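Local coordinates for protein Old Yellow Enzyme (Pichia, PDB 6AGZ) that probably catalyses the asymmetric reduction of enone compounds with a flavin mononucleotide bound in a TIM barrel, at residues Y379-K384 / S394-K399; K372-D377 / K399-L404. All blocks are in the same frame, centred on the assembly; numbering follows the deposited sequence.

Interaction 1 (Y379-K384 / S394-K399); sequences YLTWGK and SAIALK
T381 meets the one-turn helix 395-398 through a single methyl group, in the loop that follows helix 352-358 of this TIM-barrel flavoprotein. From CB the side chain forks. With chi1 at 44°, OG1 sits between the backbone N and the carbonyl carbon, and turns back into its own loop to take a hydrogen bond from G378 N. CG2, anti to the carbonyl carbon, is the branch left to make the apolar contact. Its nearest neighbour is the methyl of A397, with T381 CG2 and A397 CB 3.7 Å apart. Almost as near is the tip of I396, whose CD1 lies 3.8 Å from T381 CG2; the two side chains cross obliquely. I396 CG1 is nearly eclipsed with the backbone N (chi1 13°), a strained setting. The interface is small, 146 Å² in all, and no hydrogen bond spans it. L380 also packs on S48, S51 and Q55 of helix 47-57, while a backbone hydrogen bond ties T381 to Q390. The threonine methyl also looks onto the start of the short helix, where S394 is the N-cap. S394 OG is hydrogen-bonded to P391 O and accepts a weak capping bond from A397 N, 3.5 Å away with an N-H...O angle of 152°; T381 CG2 lies 4.1 Å from that same OG.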
loop_
_atom_site.group_PDB
_atom_site.type_symbol
_atom_site.label_atom_id
_atom_site.label_comp_id
_atom_site.label_asym_id
_atom_site.label_seq_id
_atom_site.Cartn_x
_atom_site.Cartn_y
_atom_site.Cartn_z
ATOM N N TYR A 379 -26.358 26.951 13.777
ATOM C CA TYR A 379 -26.715 26.175 12.598
ATOM C C TYR A 379 -27.197 27.058 11.459
ATOM O O TYR A 379 -26.711 26.930 10.329
ATOM C CB TYR A 379 -27.791 25.139 12.968
ATOM C CG TYR A 379 -28.103 24.136 11.881
ATOM C CD1 TYR A 379 -27.269 23.049 11.652
ATOM C CD2 TYR A 379 -29.242 24.263 11.098
ATOM C CE1 TYR A 379 -27.553 22.126 10.664
ATOM C CE2 TYR A 379 -29.535 23.343 10.109
ATOM C CZ TYR A 379 -28.687 22.278 9.896
ATOM O OH TYR A 379 -28.974 21.361 8.912
ATOM N N LEU A 380 -28.146 27.956 11.728
ATOM C CA LEU A 380 -28.628 28.918 10.745
ATOM C C LEU A 380 -28.308 30.355 11.135
ATOM O O LEU A 380 -28.740 31.284 10.445
ATOM C CB LEU A 380 -30.138 28.764 10.540
ATOM C CG LEU A 380 -30.624 27.492 9.846
ATOM C CD1 LEU A 380 -32.142 27.477 9.771
ATOM C CD2 LEU A 380 -30.015 27.374 8.459
ATOM N N THR A 381 -27.564 30.562 12.222
ATOM C CA THR A 381 -27.257 31.903 12.700
ATOM C C THR A 381 -26.097 32.553 11.959
ATOM O O THR A 381 -25.840 33.742 12.173
ATOM C CB THR A 381 -26.939 31.869 14.199
ATOM O OG1 THR A 381 -26.072 30.761 14.480
ATOM C CG2 THR A 381 -28.215 31.727 15.012
ATOM N N TRP A 382 -25.398 31.815 11.102
ATOM C CA TRP A 382 -24.246 32.361 10.402
ATOM C C TRP A 382 -24.689 33.284 9.277
ATOM O O TRP A 382 -25.607 32.967 8.515
ATOM C CB TRP A 382 -23.379 31.235 9.839
ATOM C CG TRP A 382 -23.018 30.206 10.857
ATOM C CD1 TRP A 382 -23.527 28.943 10.961
ATOM C CD2 TRP A 382 -22.080 30.351 11.929
ATOM N NE1 TRP A 382 -22.957 28.292 12.027
ATOM C CE2 TRP A 382 -22.066 29.133 12.639
ATOM C CE3 TRP A 382 -21.247 31.390 12.355
ATOM C CZ2 TRP A 382 -21.252 28.927 13.751
ATOM C CZ3 TRP A 382 -20.440 31.183 13.460
ATOM C CH2 TRP A 382 -20.448 29.962 14.145
ATOM N N GLY A 383 -24.029 34.434 9.178
ATOM C CA GLY A 383 -24.291 35.354 8.095
ATOM C C GLY A 383 -23.374 35.123 6.909
ATOM O O GLY A 383 -22.382 34.399 6.984
ATOM N N LYS A 384 -23.729 35.749 5.792
ATOM C CA LYS A 384 -22.849 35.765 4.636
ATOM C C LYS A 384 -21.635 36.646 4.933
ATOM O O LYS A 384 -21.492 37.208 6.023
ATOM C CB LYS A 384 -23.604 36.250 3.400
ATOM C CG LYS A 384 -24.841 35.427 3.061
ATOM C CD LYS A 384 -24.837 35.009 1.598
ATOM C CE LYS A 384 -26.228 34.613 1.122
ATOM N NZ LYS A 384 -26.600 33.232 1.537
ATOM N N SER A 394 -31.589 35.255 19.155
ATOM C CA SER A 394 -32.231 35.849 17.993
ATOM C C SER A 394 -33.481 35.056 17.617
ATOM O O SER A 394 -33.819 34.036 18.225
ATOM C CB SER A 394 -31.252 35.912 16.823
ATOM O OG SER A 394 -30.753 34.625 16.506
ATOM N N ALA A 395 -34.179 35.539 16.587
ATOM C CA ALA A 395 -35.424 34.901 16.169
ATOM C C ALA A 395 -35.171 33.508 15.608
ATOM O O ALA A 395 -35.826 32.538 16.011
ATOM C CB ALA A 395 -36.142 35.776 15.143
ATOM N N ILE A 396 -34.226 33.384 14.675
ATOM C CA ILE A 396 -33.958 32.083 14.070
ATOM C C ILE A 396 -33.359 31.127 15.095
ATOM O O ILE A 396 -33.702 29.940 15.126
ATOM C CB ILE A 396 -33.046 32.229 12.837
ATOM C CG1 ILE A 396 -32.421 33.623 12.788
ATOM C CG2 ILE A 396 -33.817 31.925 11.561
ATOM C CD1 ILE A 396 -31.039 33.673 13.373
ATOM N N ALA A 397 -32.466 31.629 15.956
ATOM C CA ALA A 397 -31.796 30.764 16.925
ATOM C C ALA A 397 -32.786 30.073 17.854
ATOM O O ALA A 397 -32.528 28.953 18.309
ATOM C CB ALA A 397 -30.783 31.570 17.739
ATOM N N LEU A 398 -33.917 30.712 18.141
ATOM C CA LEU A 398 -34.917 30.157 19.041
ATOM C C LEU A 398 -36.121 29.574 18.313
ATOM O O LEU A 398 -37.012 29.022 18.966
ATOM C CB LEU A 398 -35.378 31.226 20.037
ATOM C CG LEU A 398 -34.289 31.740 20.980
ATOM C CD1 LEU A 398 -34.794 32.911 21.808
ATOM C CD2 LEU A 398 -33.791 30.619 21.880
ATOM N N LYS A 399 -36.174 29.683 16.989
ATOM C CA LYS A 399 -37.260 29.066 16.240
ATOM C C LYS A 399 -37.096 27.551 16.237
ATOM O O LYS A 399 -35.994 27.029 16.047
ATOM C CB LYS A 399 -37.294 29.593 14.805
ATOM C CG LYS A 399 -38.672 29.529 14.158
ATOM C CD LYS A 399 -38.584 29.433 12.641
ATOM C CE LYS A 399 -37.764 30.563 12.044
ATOM N NZ LYS A 399 -38.550 31.820 11.919
#

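Interaction 2 (K372-D377 / K399-L404); sequences KIFSND and KTPQPL
The phenyl ring of F374 carries the pyrrolidine of P401 over one face, a CH-pi contact between the loop after the TIM barrel's helix 352-358 and the C-terminal tail. P401 CD stands 4.2 Å from the ring centroid, only 11° off the ring normal, and P401 CB lies over the same ring at 3.8 Å from F374 CE1. Obliquely, from the proline side of the ring plane, P401 O comes within 3.2 Å of F374 CZ and T400 CG2 within 3.9 Å of F374 CE2. The ring owes its position partly to the backbone: F374 is the third residue of a type II turn from K372 to S375 and has positive phi, and its CG is anti to the backbone N (chi1 -155°). An alanine here would probably leave the P401 ring and the T400 methyl without their aromatic neighbour and open a gap at the tail. Beyond the phenyl ring, N376 and P401 lie side by side, pointing opposite ways, with N376 OD1 3.7 Å from P401 CG. The amide is held from outside: OD1 is hydrogen-bonded to S48 OG and ND2 probably donates to I396 O. Although ND2 also lies near K399 O, the angle there is poor for a hydrogen bond. The polar link is made by water instead: one molecule accepts from N376 N at 2.8 Å and donates to K399 O at 2.6 Å.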
loop_
_atom_site.group_PDB
_atom_site.type_symbol
_atom_site.label_atom_id
_atom_site.label_comp_id
_atom_site.label_asym_id
_atom_site.label_seq_id
_atom_site.Cartn_x
_atom_site.Cartn_y
_atom_site.Cartn_z
ATOM N N LYS A 372 -25.396 20.571 18.538
ATOM C CA LYS A 372 -26.483 21.125 19.339
ATOM C C LYS A 372 -27.805 20.594 18.798
ATOM O O LYS A 372 -28.275 21.032 17.743
ATOM C CB LYS A 372 -26.443 22.650 19.316
ATOM C CG LYS A 372 -27.084 23.305 20.534
ATOM C CD LYS A 372 -26.901 24.816 20.514
ATOM C CE LYS A 372 -26.883 25.396 21.923
ATOM N NZ LYS A 372 -28.225 25.365 22.568
ATOM N N ILE A 373 -28.402 19.647 19.525
ATOM C CA ILE A 373 -29.502 18.857 18.984
ATOM C C ILE A 373 -30.713 19.734 18.705
ATOM O O ILE A 373 -31.206 20.447 19.588
ATOM C CB ILE A 373 -29.852 17.716 19.951
ATOM C CG1 ILE A 373 -28.744 16.661 19.948
ATOM C CG2 ILE A 373 -31.194 17.100 19.589
ATOM C CD1 ILE A 373 -28.901 15.609 21.020
ATOM N N PHE A 374 -31.195 19.685 17.459
ATOM C CA PHE A 374 -32.495 20.236 17.072
ATOM C C PHE A 374 -32.584 21.740 17.317
ATOM O O PHE A 374 -33.654 22.264 17.639
ATOM C CB PHE A 374 -33.629 19.504 17.798
ATOM C CG PHE A 374 -34.948 19.553 17.080
ATOM C CD1 PHE A 374 -35.058 19.103 15.774
ATOM C CD2 PHE A 374 -36.082 20.029 17.718
ATOM C CE1 PHE A 374 -36.271 19.140 15.112
ATOM C CE2 PHE A 374 -37.298 20.069 17.062
ATOM C CZ PHE A 374 -37.393 19.623 15.757
ATOM N N SER A 375 -31.470 22.449 17.159
ATOM C CA SER A 375 -31.415 23.881 17.418
ATOM C C SER A 375 -30.811 24.608 16.227
ATOM O O SER A 375 -29.823 24.151 15.643
ATOM C CB SER A 375 -30.597 24.184 18.679
ATOM O OG SER A 375 -30.426 25.580 18.854
ATOM N N ASN A 376 -31.410 25.747 15.871
ATOM C CA ASN A 376 -30.851 26.609 14.838
ATOM C C ASN A 376 -29.651 27.408 15.324
ATOM O O ASN A 376 -28.929 27.974 14.495
ATOM C CB ASN A 376 -31.916 27.574 14.313
ATOM C CG ASN A 376 -33.017 26.871 13.550
ATOM O OD1 ASN A 376 -32.842 25.746 13.085
ATOM N ND2 ASN A 376 -34.158 27.535 13.411
ATOM N N ASP A 377 -29.430 27.478 16.635
ATOM C CA ASP A 377 -28.294 28.216 17.171
ATOM C C ASP A 377 -26.988 27.571 16.726
ATOM O O ASP A 377 -26.769 26.374 16.931
ATOM C CB ASP A 377 -28.374 28.268 18.696
ATOM C CG ASP A 377 -27.305 29.153 19.305
ATOM O OD1 ASP A 377 -26.790 30.041 18.594
ATOM O OD2 ASP A 377 -26.980 28.960 20.495
ATOM N N LYS A 399 -36.174 29.683 16.989
ATOM C CA LYS A 399 -37.260 29.066 16.240
ATOM C C LYS A 399 -37.096 27.551 16.237
ATOM O O LYS A 399 -35.994 27.029 16.047
ATOM C CB LYS A 399 -37.294 29.593 14.805
ATOM C CG LYS A 399 -38.672 29.529 14.158
ATOM C CD LYS A 399 -38.584 29.433 12.641
ATOM C CE LYS A 399 -37.764 30.563 12.044
ATOM N NZ LYS A 399 -38.550 31.820 11.919
ATOM N N THR A 400 -38.198 26.846 16.455
ATOM C CA THR A 400 -38.155 25.391 16.532
ATOM C C THR A 400 -38.208 24.799 15.128
ATOM O O THR A 400 -39.129 25.117 14.368
ATOM C CB THR A 400 -39.313 24.865 17.368
ATOM O OG1 THR A 400 -39.497 25.709 18.512
ATOM C CG2 THR A 400 -39.025 23.449 17.840
ATOM N N PRO A 401 -37.246 23.959 14.741
ATOM C CA PRO A 401 -37.301 23.337 13.413
ATOM C C PRO A 401 -38.555 22.494 13.240
ATOM O O PRO A 401 -39.058 21.882 14.185
ATOM C CB PRO A 401 -36.035 22.472 13.374
ATOM C CG PRO A 401 -35.110 23.116 14.356
ATOM C CD PRO A 401 -35.996 23.639 15.451
ATOM N N GLN A 402 -39.060 22.471 12.007
ATOM C CA GLN A 402 -40.265 21.743 11.660
ATOM C C GLN A 402 -39.972 20.725 10.565
ATOM O O GLN A 402 -39.215 21.020 9.636
ATOM C CB GLN A 402 -41.366 22.700 11.180
ATOM C CG GLN A 402 -41.738 23.775 12.185
ATOM C CD GLN A 402 -42.523 23.227 13.360
ATOM O OE1 GLN A 402 -43.274 22.261 13.221
ATOM N NE2 GLN A 402 -42.353 23.840 14.524
ATOM N N PRO A 403 -40.557 19.532 10.639
ATOM C CA PRO A 403 -40.312 18.531 9.597
ATOM C C PRO A 403 -40.883 18.967 8.257
ATOM O O PRO A 403 -41.890 19.675 8.182
ATOM C CB PRO A 403 -41.028 17.283 10.126
ATOM C CG PRO A 403 -42.079 17.816 11.045
ATOM C CD PRO A 403 -41.479 19.039 11.678
ATOM N N LEU A 404 -40.213 18.536 7.189
ATOM C CA LEU A 404 -40.637 18.871 5.837
ATOM C C LEU A 404 -41.745 17.963 5.321
ATOM O O LEU A 404 -42.344 18.274 4.286
ATOM C CB LEU A 404 -39.439 18.814 4.887
ATOM C CG LEU A 404 -38.373 19.883 5.131
ATOM C CD1 LEU A 404 -37.081 19.546 4.406
ATOM C CD2 LEU A 404 -38.896 21.244 4.700
HETATM O O HOH W 1 -33.750 26.492 17.203
#

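In the fold
Followed from the N terminus, the chain completes the eight-stranded barrel and helix 352-358 before it enters 372-377, the first half of interaction 2. One residue on, it enters 379-384, loops out, and returns at 394-399 to close interaction 1. From K399, which both contacts share, the chain runs on through 399-404 and closes interaction 2, so the smaller loop is nested within the larger. Their centres lie about 10 Å apart, and A397 of the inner contact packs against N376 of the outer one. Both contacts lean on helix 47-57, through L380 in one and P401 in the other, while P403 and L404 carry the tail onto helix 87-102.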